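Local atomic coordinates of mitomycin biosynthesis 6-O-methyltransferase (Streptomyces lavendulae, PDB entry 3GWZ), a protein that transfers the methyl group of S-adenosyl-L-methionine to the 6-hydroxyl of demethylated mitomycins, giving the quinone methoxy group of mitomycins A and B. Residues A[204-209]-A[271-276]; A[302-307]-A[363-368]. All blocks are in the same frame, centred on the assembly; numbering follows the deposited sequence.

Contact 1 (A[204-209]-A[271-276]); sequences ATAVDI and VYLIKH. With SAH (S-adenosyl-L-homocysteine), chain G.
Four backbone hydrogen bonds, from V271 N to T205 O, V207 N to V271 O, L273 N to V207 O and I209 N to L273 O, pair strands 205-209 and 271-275 in parallel, their axes approaching to 4.7 Å. Their straightness improves toward the C-terminal ends: the N-H...O angle is 147° at T205 and 171° at I209.

Side chains sort to two faces. On one, A206 CB lies 3.4 Å from V271 CG1, tight for two carbons; that methyl stands between its own backbone N and carbonyl carbon (chi1 59°), which brings it over the neighbouring strand. The L273 methyl CD1 comes up to the same A206 CB. On the other face V207 and Y272 run side by side, with V207 CB 3.7 Å from Y272 CD1 and the ring presented obliquely. I209 CD1 reaches back to Y272 CD1, while I209 CG2 meets I274 CD1. The phenol oxygen of Y272 is bound beyond this pair, to P266 and A269.

The C-terminal ends turn polar. One water donates to D208 OD1 and I209 O, though other acceptors compete for its protons, and accepts from K275 N at 2.8 Å. D208 OD1 also lies 3.1 Å from L273 O, two acceptors with no hydrogen bond between them. Farther on, K275 O accepts from SAH N, and K275 NZ gives a 2.7 Å bond to SAH OXT, its chain bent at the last two torsions, which folds the ammonium back to the OXT oxygen; the ammonium also makes a salt bridge to E190 and a hydrogen bond to S187. Central parallel strands whose C-terminal ends receive the cofactor are the hallmark of the class I, Rossmann-like methyltransferase fold.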
ATOM      1  N   ALA A 204      21.770 -31.024  12.049  1.00 17.94           N
ATOM      2  CA  ALA A 204      22.438 -30.607  10.827  1.00 24.84           C
ATOM      3  C   ALA A 204      21.450 -30.483   9.663  1.00 19.14           C
ATOM      4  O   ALA A 204      21.606 -29.623   8.799  1.00 19.96           O
ATOM      5  CB  ALA A 204      23.565 -31.572  10.478  1.00 28.00           C
ATOM      6  N   THR A 205      20.427 -31.338   9.649  1.00 20.08           N
ATOM      7  CA  THR A 205      19.448 -31.334   8.565  1.00 20.58           C
ATOM      8  C   THR A 205      18.023 -31.340   9.088  1.00 21.15           C
ATOM      9  O   THR A 205      17.719 -31.997  10.082  1.00 17.29           O
ATOM     10  CB  THR A 205      19.592 -32.558   7.659  1.00 20.63           C
ATOM     11  OG1 THR A 205      19.517 -33.742   8.460  1.00 20.53           O
ATOM     12  CG2 THR A 205      20.934 -32.529   6.894  1.00 23.60           C
ATOM     13  N   ALA A 206      17.153 -30.618   8.386  1.00 20.46           N
ATOM     14  CA  ALA A 206      15.729 -30.553   8.717  1.00 17.69           C
ATOM     15  C   ALA A 206      14.885 -30.743   7.454  1.00 17.65           C
ATOM     16  O   ALA A 206      15.278 -30.337   6.355  1.00 16.24           O
ATOM     17  CB  ALA A 206      15.411 -29.222   9.361  1.00 16.33           C
ATOM     18  N   VAL A 207      13.726 -31.373   7.605  1.00 15.93           N
ATOM     19  CA  VAL A 207      12.813 -31.530   6.487  1.00 15.61           C
ATOM     20  C   VAL A 207      11.420 -31.044   6.893  1.00 15.64           C
ATOM     21  O   VAL A 207      10.876 -31.496   7.902  1.00 13.77           O
ATOM     22  CB  VAL A 207      12.717 -32.996   6.039  1.00 18.00           C
ATOM     23  CG1 VAL A 207      11.612 -33.157   5.013  1.00 15.90           C
ATOM     24  CG2 VAL A 207      14.060 -33.483   5.478  1.00 16.33           C
ATOM     25  N   ASP A 208      10.858 -30.111   6.131  1.00 13.72           N
ATOM     26  CA  ASP A 208       9.494 -29.656   6.409  1.00 17.08           C
ATOM     27  C   ASP A 208       8.518 -30.303   5.447  1.00 18.20           C
ATOM     28  O   ASP A 208       8.520 -30.023   4.240  1.00 17.01           O
ATOM     29  CB  ASP A 208       9.354 -28.129   6.323  1.00 17.33           C
ATOM     30  CG  ASP A 208       8.056 -27.631   6.965  1.00 21.43           C
ATOM     31  OD1 ASP A 208       7.269 -28.474   7.442  1.00 20.79           O
ATOM     32  OD2 ASP A 208       7.824 -26.405   7.009  1.00 19.69           O
ATOM     33  N   ILE A 209       7.672 -31.158   6.003  1.00 16.68           N
ATOM     34  CA  ILE A 209       6.747 -31.953   5.223  1.00 11.78           C
ATOM     35  C   ILE A 209       5.437 -31.204   5.004  1.00 14.58           C
ATOM     36  O   ILE A 209       4.743 -30.896   5.962  1.00 14.19           O
ATOM     37  CB  ILE A 209       6.445 -33.265   5.949  1.00 14.52           C
ATOM     38  CG1 ILE A 209       7.748 -33.995   6.291  1.00 13.95           C
ATOM     39  CG2 ILE A 209       5.522 -34.143   5.103  1.00 12.65           C
ATOM     40  CD1 ILE A 209       7.603 -34.963   7.444  1.00 18.54           C
ATOM     41  N   VAL A 271      15.841 -33.725  11.869  1.00 19.58           N
ATOM     42  CA  VAL A 271      14.549 -33.289  12.383  1.00 16.40           C
ATOM     43  C   VAL A 271      13.537 -33.169  11.251  1.00 15.56           C
ATOM     44  O   VAL A 271      13.832 -32.611  10.184  1.00 17.57           O
ATOM     45  CB  VAL A 271      14.668 -31.971  13.194  1.00 21.50           C
ATOM     46  CG1 VAL A 271      15.247 -30.856  12.325  1.00 22.63           C
ATOM     47  CG2 VAL A 271      13.312 -31.561  13.780  1.00 20.51           C
ATOM     48  N   TYR A 272      12.354 -33.734  11.473  1.00 17.92           N
ATOM     49  CA  TYR A 272      11.252 -33.587  10.536  1.00 14.48           C
ATOM     50  C   TYR A 272      10.207 -32.672  11.155  1.00 15.39           C
ATOM     51  O   TYR A 272       9.951 -32.737  12.359  1.00 15.25           O
ATOM     52  CB  TYR A 272      10.641 -34.952  10.211  1.00 14.52           C
ATOM     53  CG  TYR A 272      11.590 -35.823   9.419  1.00 17.07           C
ATOM     54  CD1 TYR A 272      11.520 -35.869   8.036  1.00 17.33           C
ATOM     55  CD2 TYR A 272      12.582 -36.563  10.056  1.00 20.56           C
ATOM     56  CE1 TYR A 272      12.403 -36.635   7.300  1.00 21.80           C
ATOM     57  CE2 TYR A 272      13.468 -37.346   9.330  1.00 17.89           C
ATOM     58  CZ  TYR A 272      13.379 -37.377   7.958  1.00 19.77           C
ATOM     59  OH  TYR A 272      14.256 -38.152   7.226  1.00 20.75           O
ATOM     60  N   LEU A 273       9.618 -31.808  10.338  1.00 15.26           N
ATOM     61  CA  LEU A 273       8.599 -30.894  10.832  1.00 15.93           C
ATOM     62  C   LEU A 273       7.341 -31.088  10.004  1.00 15.21           C
ATOM     63  O   LEU A 273       7.417 -31.290   8.796  1.00 14.36           O
ATOM     64  CB  LEU A 273       9.071 -29.443  10.741  1.00 14.44           C
ATOM     65  CG  LEU A 273      10.265 -29.030  11.613  1.00 18.99           C
ATOM     66  CD1 LEU A 273      11.557 -29.481  10.973  1.00 20.89           C
ATOM     67  CD2 LEU A 273      10.281 -27.527  11.802  1.00 22.66           C
ATOM     68  N   ILE A 274       6.188 -31.043  10.661  1.00 14.74           N
ATOM     69  CA  ILE A 274       4.907 -31.189   9.969  1.00 13.71           C
ATOM     70  C   ILE A 274       3.870 -30.320  10.691  1.00 13.73           C
ATOM     71  O   ILE A 274       3.390 -30.660  11.761  1.00 14.76           O
ATOM     72  CB  ILE A 274       4.487 -32.675   9.848  1.00 15.17           C
ATOM     73  CG1 ILE A 274       3.254 -32.833   8.951  1.00 11.78           C
ATOM     74  CG2 ILE A 274       4.253 -33.314  11.221  1.00 14.08           C
ATOM     75  CD1 ILE A 274       3.052 -34.277   8.458  1.00 13.65           C
ATOM     76  N   LYS A 275       3.567 -29.170  10.104  1.00 15.77           N
ATOM     77  CA  LYS A 275       2.776 -28.146  10.781  1.00 12.78           C
ATOM     78  C   LYS A 275       1.475 -27.918  10.034  1.00 13.24           C
ATOM     79  O   LYS A 275       1.501 -27.628   8.838  1.00 12.47           O
ATOM     80  CB  LYS A 275       3.571 -26.830  10.845  1.00 11.65           C
ATOM     81  CG  LYS A 275       2.799 -25.655  11.430  1.00 14.75           C
ATOM     82  CD  LYS A 275       3.717 -24.490  11.822  1.00 14.34           C
ATOM     83  CE  LYS A 275       4.134 -23.633  10.623  1.00 14.87           C
ATOM     84  NZ  LYS A 275       3.010 -22.819  10.061  1.00 15.42           N
ATOM     85  N   HIS A 276       0.354 -28.058  10.745  1.00 11.73           N
ATOM     86  CA  HIS A 276      -0.979 -27.850  10.194  1.00 13.04           C
ATOM     87  C   HIS A 276      -1.212 -28.705   8.954  1.00 16.92           C
ATOM     88  O   HIS A 276      -1.847 -28.273   7.984  1.00 14.38           O
ATOM     89  CB  HIS A 276      -1.223 -26.364   9.894  1.00 15.19           C
ATOM     90  CG  HIS A 276      -1.239 -25.502  11.117  1.00 13.07           C
ATOM     91  ND1 HIS A 276      -1.863 -25.885  12.287  1.00 17.82           N
ATOM     92  CD2 HIS A 276      -0.713 -24.277  11.353  1.00 14.11           C
ATOM     93  CE1 HIS A 276      -1.718 -24.933  13.192  1.00 15.15           C
ATOM     94  NE2 HIS A 276      -1.026 -23.945  12.649  1.00 17.07           N
TER
HETATM   95  N   SAH G 352       2.871 -26.379   6.673  1.00 12.43           N
HETATM   96  CA  SAH G 352       2.271 -25.162   6.027  1.00 10.20           C
HETATM   97  CB  SAH G 352       1.013 -25.457   5.185  1.00 11.62           C
HETATM   98  CG  SAH G 352      -0.171 -26.109   5.925  1.00 16.88           C
HETATM   99  SD  SAH G 352      -1.601 -26.274   4.864  1.00  7.27           S
HETATM  100  C   SAH G 352       1.938 -24.150   7.087  1.00 18.92           C
HETATM  101  O   SAH G 352       1.730 -22.976   6.767  1.00 17.14           O
HETATM  102  OXT SAH G 352       1.878 -24.473   8.281  1.00 16.00           O
HETATM  103  C5' SAH G 352      -1.416 -27.976   4.368  1.00 12.17           C
HETATM  104  C4' SAH G 352      -0.449 -28.179   3.183  1.00 12.98           C
HETATM  105  O4' SAH G 352      -0.369 -29.558   2.754  1.00 12.80           O
HETATM  106  C3' SAH G 352      -0.756 -27.382   1.911  1.00 12.81           C
HETATM  107  O3' SAH G 352       0.299 -26.433   1.689  1.00 13.26           O
HETATM  108  C2' SAH G 352      -0.779 -28.402   0.769  1.00 11.76           C
HETATM  109  O2' SAH G 352      -0.091 -27.968  -0.411  1.00 12.62           O
HETATM  110  C1' SAH G 352      -0.010 -29.563   1.356  1.00 12.81           C
HETATM  111  N9  SAH G 352      -0.373 -30.890   0.811  1.00 13.86           N
HETATM  112  C8  SAH G 352      -1.621 -31.397   0.694  1.00 13.93           C
HETATM  113  N7  SAH G 352      -1.576 -32.656   0.187  1.00 14.01           N
HETATM  114  C5  SAH G 352      -0.271 -32.961  -0.008  1.00 15.60           C
HETATM  115  C6  SAH G 352       0.484 -34.129  -0.502  1.00 17.12           C
HETATM  116  N6  SAH G 352      -0.200 -35.232  -0.892  1.00 11.24           N
HETATM  117  N1  SAH G 352       1.841 -34.044  -0.555  1.00 13.76           N
HETATM  118  C2  SAH G 352       2.494 -32.940  -0.164  1.00 16.26           C
HETATM  119  N3  SAH G 352       1.869 -31.838   0.302  1.00 15.46           N
HETATM  120  C4  SAH G 352       0.517 -31.796   0.402  1.00 13.53           C
HETATM  121  O   HOH W   1       4.575 -28.620   7.579  1.00 12.43           O

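Contact 2 (A[302-307]-A[363-368])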
ATOM      1  N   ARG A 302      14.265 -36.689  15.257  1.00 21.34           N
ATOM      2  CA  ARG A 302      13.083 -36.218  15.958  1.00 19.31           C
ATOM      3  C   ARG A 302      12.033 -35.727  14.963  1.00 21.69           C
ATOM      4  O   ARG A 302      12.370 -35.188  13.908  1.00 16.31           O
ATOM      5  CB  ARG A 302      13.446 -35.112  16.956  1.00 26.43           C
ATOM      6  CG  ARG A 302      14.252 -35.592  18.167  1.00 28.20           C
ATOM      7  CD  ARG A 302      13.483 -36.651  18.944  1.00 32.17           C
ATOM      8  NE  ARG A 302      14.160 -37.056  20.176  1.00 37.44           N
ATOM      9  CZ  ARG A 302      14.905 -38.150  20.301  1.00 37.84           C
ATOM     10  NH1 ARG A 302      15.089 -38.962  19.266  1.00 28.09           N
ATOM     11  NH2 ARG A 302      15.472 -38.431  21.469  1.00 39.48           N
ATOM     12  N   LEU A 303      10.763 -35.946  15.293  1.00 18.48           N
ATOM     13  CA  LEU A 303       9.660 -35.418  14.500  1.00 17.02           C
ATOM     14  C   LEU A 303       8.905 -34.411  15.348  1.00 17.21           C
ATOM     15  O   LEU A 303       8.581 -34.695  16.507  1.00 15.41           O
ATOM     16  CB  LEU A 303       8.711 -36.540  14.075  1.00 15.13           C
ATOM     17  CG  LEU A 303       7.343 -36.115  13.523  1.00 17.70           C
ATOM     18  CD1 LEU A 303       7.506 -35.290  12.258  1.00 14.99           C
ATOM     19  CD2 LEU A 303       6.481 -37.343  13.244  1.00 17.72           C
ATOM     20  N   LEU A 304       8.657 -33.230  14.785  1.00 12.64           N
ATOM     21  CA  LEU A 304       7.836 -32.227  15.450  1.00 17.06           C
ATOM     22  C   LEU A 304       6.489 -32.108  14.752  1.00 18.61           C
ATOM     23  O   LEU A 304       6.388 -31.534  13.671  1.00 13.60           O
ATOM     24  CB  LEU A 304       8.515 -30.855  15.447  1.00 13.76           C
ATOM     25  CG  LEU A 304       9.954 -30.786  15.966  1.00 18.73           C
ATOM     26  CD1 LEU A 304      10.425 -29.333  15.996  1.00 19.38           C
ATOM     27  CD2 LEU A 304      10.066 -31.427  17.346  1.00 18.20           C
ATOM     28  N   VAL A 305       5.453 -32.656  15.371  1.00 15.35           N
ATOM     29  CA  VAL A 305       4.113 -32.419  14.895  1.00 12.51           C
ATOM     30  C   VAL A 305       3.663 -31.088  15.493  1.00 16.65           C
ATOM     31  O   VAL A 305       3.571 -30.940  16.704  1.00 13.50           O
ATOM     32  CB  VAL A 305       3.152 -33.557  15.288  1.00 14.29           C
ATOM     33  CG1 VAL A 305       1.711 -33.138  14.997  1.00 16.56           C
ATOM     34  CG2 VAL A 305       3.498 -34.817  14.513  1.00 17.17           C
ATOM     35  N   ILE A 306       3.423 -30.105  14.636  1.00 14.64           N
ATOM     36  CA  ILE A 306       3.066 -28.772  15.100  1.00 13.28           C
ATOM     37  C   ILE A 306       1.632 -28.481  14.687  1.00 15.97           C
ATOM     38  O   ILE A 306       1.341 -28.286  13.510  1.00 14.98           O
ATOM     39  CB  ILE A 306       4.040 -27.723  14.534  1.00 11.38           C
ATOM     40  CG1 ILE A 306       5.476 -28.109  14.919  1.00 16.03           C
ATOM     41  CG2 ILE A 306       3.692 -26.325  15.041  1.00 11.90           C
ATOM     42  CD1 ILE A 306       6.554 -27.325  14.190  1.00 15.98           C
ATOM     43  N   ASP A 307       0.720 -28.493  15.646  1.00 16.15           N
ATOM     44  CA  ASP A 307      -0.682 -28.344  15.273  1.00 16.35           C
ATOM     45  C   ASP A 307      -1.531 -27.806  16.413  1.00 20.19           C
ATOM     46  O   ASP A 307      -1.038 -27.572  17.522  1.00 16.78           O
ATOM     47  CB  ASP A 307      -1.249 -29.668  14.731  1.00 14.92           C
ATOM     48  CG  ASP A 307      -1.967 -29.495  13.391  1.00 21.22           C
ATOM     49  OD1 ASP A 307      -2.638 -28.455  13.206  1.00 22.11           O
ATOM     50  OD2 ASP A 307      -1.861 -30.393  12.518  1.00 18.63           O
ATOM     51  N   ILE A 363       3.881 -27.764  20.068  1.00 16.88           N
ATOM     52  CA  ILE A 363       4.900 -28.538  19.381  1.00 17.40           C
ATOM     53  C   ILE A 363       4.982 -29.891  20.070  1.00 21.46           C
ATOM     54  O   ILE A 363       5.318 -29.961  21.245  1.00 25.03           O
ATOM     55  CB  ILE A 363       6.286 -27.857  19.466  1.00 18.73           C
ATOM     56  CG1 ILE A 363       6.266 -26.506  18.758  1.00 20.02           C
ATOM     57  CG2 ILE A 363       7.370 -28.757  18.854  1.00 21.65           C
ATOM     58  CD1 ILE A 363       7.382 -25.571  19.198  1.00 24.17           C
ATOM     59  N   VAL A 364       4.653 -30.961  19.356  1.00 16.27           N
ATOM     60  CA  VAL A 364       4.771 -32.287  19.931  1.00 15.18           C
ATOM     61  C   VAL A 364       6.040 -32.948  19.406  1.00 20.37           C
ATOM     62  O   VAL A 364       6.135 -33.274  18.225  1.00 16.38           O
ATOM     63  CB  VAL A 364       3.540 -33.149  19.623  1.00 21.30           C
ATOM     64  CG1 VAL A 364       3.639 -34.492  20.339  1.00 21.97           C
ATOM     65  CG2 VAL A 364       2.273 -32.417  20.055  1.00 24.56           C
ATOM     66  N   GLU A 365       7.028 -33.114  20.285  1.00 18.57           N
ATOM     67  CA  GLU A 365       8.292 -33.727  19.898  1.00 18.31           C
ATOM     68  C   GLU A 365       8.196 -35.242  20.010  1.00 18.80           C
ATOM     69  O   GLU A 365       7.817 -35.773  21.054  1.00 19.73           O
ATOM     70  CB  GLU A 365       9.441 -33.215  20.768  1.00 22.74           C
ATOM     71  CG  GLU A 365      10.779 -33.878  20.427  1.00 22.26           C
ATOM     72  CD  GLU A 365      11.900 -33.460  21.362  1.00 33.12           C
ATOM     73  OE1 GLU A 365      11.646 -33.341  22.578  1.00 38.06           O
ATOM     74  OE2 GLU A 365      13.035 -33.256  20.881  1.00 34.19           O
ATOM     75  N   ILE A 366       8.572 -35.925  18.933  1.00 15.71           N
ATOM     76  CA  ILE A 366       8.304 -37.348  18.770  1.00 16.44           C
ATOM     77  C   ILE A 366       9.563 -38.106  18.326  1.00 20.81           C
ATOM     78  O   ILE A 366      10.373 -37.589  17.550  1.00 19.94           O
ATOM     79  CB  ILE A 366       7.161 -37.549  17.738  1.00 20.28           C
ATOM     80  CG1 ILE A 366       5.849 -36.979  18.287  1.00 16.76           C
ATOM     81  CG2 ILE A 366       7.007 -39.006  17.346  1.00 22.25           C
ATOM     82  CD1 ILE A 366       4.944 -36.395  17.216  1.00 16.04           C
ATOM     83  N   ARG A 367       9.733 -39.326  18.825  1.00 17.96           N
ATOM     84  CA  ARG A 367      10.860 -40.159  18.414  1.00 17.53           C
ATOM     85  C   ARG A 367      10.365 -41.540  18.033  1.00 20.46           C
ATOM     86  O   ARG A 367       9.210 -41.880  18.289  1.00 26.20           O
ATOM     87  CB  ARG A 367      11.892 -40.273  19.538  1.00 25.61           C
ATOM     88  CG  ARG A 367      11.353 -40.922  20.805  1.00 27.55           C
ATOM     89  CD  ARG A 367      12.459 -41.162  21.826  1.00 40.27           C
ATOM     90  NE  ARG A 367      11.942 -41.782  23.041  1.00 40.97           N
ATOM     91  CZ  ARG A 367      11.865 -43.095  23.236  1.00 47.20           C
ATOM     92  NH1 ARG A 367      12.280 -43.933  22.295  1.00 46.33           N
ATOM     93  NH2 ARG A 367      11.376 -43.568  24.376  1.00 47.86           N
ATOM     94  N   ARG A 368      11.232 -42.340  17.420  1.00 23.97           N
ATOM     95  CA  ARG A 368      10.863 -43.707  17.084  1.00 28.21           C
ATOM     96  C   ARG A 368      10.748 -44.543  18.351  1.00 31.15           C
ATOM     97  O   ARG A 368      11.507 -44.358  19.299  1.00 30.84           O
ATOM     98  CB  ARG A 368      11.869 -44.333  16.122  1.00 33.09           C
ATOM     99  CG  ARG A 368      11.748 -43.833  14.695  1.00 35.90           C
ATOM    100  CD  ARG A 368      12.890 -44.355  13.850  1.00 39.54           C
ATOM    101  NE  ARG A 368      12.921 -45.812  13.850  1.00 42.25           N
ATOM    102  CZ  ARG A 368      14.003 -46.535  13.584  1.00 52.90           C
ATOM    103  NH1 ARG A 368      15.154 -45.934  13.301  1.00 44.40           N
ATOM    104  NH2 ARG A 368      13.935 -47.861  13.609  1.00 52.08           N
TER
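L303 O accepts the shortest hydrogen bond between strands 302-307 and 363-368, from I366 N at 2.7 Å; it is bent at the proton (135°), and the E365 CA-H group also approaches this oxygen. The reciprocal bond, L303 N to I366 O, is far straighter at 173°. Together they form one hydrogen-bonded pair at the antiparallel end of the class I methyltransferase sheet (strand order 3-2-1-4-5-7-6), where strand 361-368 alone runs against the rest, between 302-308 and the outermost strand 348-355; V305 and V364 make the next such pair.

The side chains on the two faces of the sheet differ. On the face carrying L303, V305, V364 and I366, the V305 methyl CG2 is pressed against I366 CD1 at 3.4 Å, closer than carbons usually sit. I366 CB packs on L303 CB. On the other face L304 CD2 spans two residues, touching I363 CG2 at 4.1 Å and lying against E365 CB at 3.9 Å. I306 and I363 meet through their CG1 atoms, and the helix 173-197 covers them.

At the far end the apolar face gives way to charge. The E365 carboxylate is turned 70° from the R302 guanidinium, and OE2 stays 4.0 Å from R302 NE, beyond a salt bridge. R352 and Y198 hold the two carboxylate oxygens instead. R302 and R367 run side by side, R367 paired with E351. So aligned, R367 CB lies over one face of the R302 guanidinium, 3.3 Å above its plane and offset toward the rim.

How the contacts relate
Contacts 1 and 2 illustrate how one sheet can change character from strand to strand. Strands 271-275 and 302-308 are neighbours within it, and Y272 ties them through probable hydrogen bonds from its N to R302 O and from L304 N to its O, each 2.8 Å. Both contacts are mostly buried, but contact 1 is parallel and ends in water and cofactor chemistry, whereas contact 2 is antiparallel, one strand in from the outermost strand 348-355, and ends in partly exposed arginines with a glutamate among them. K275, which binds the cofactor, also packs on I306, so the two contacts meet beside the cofactor site.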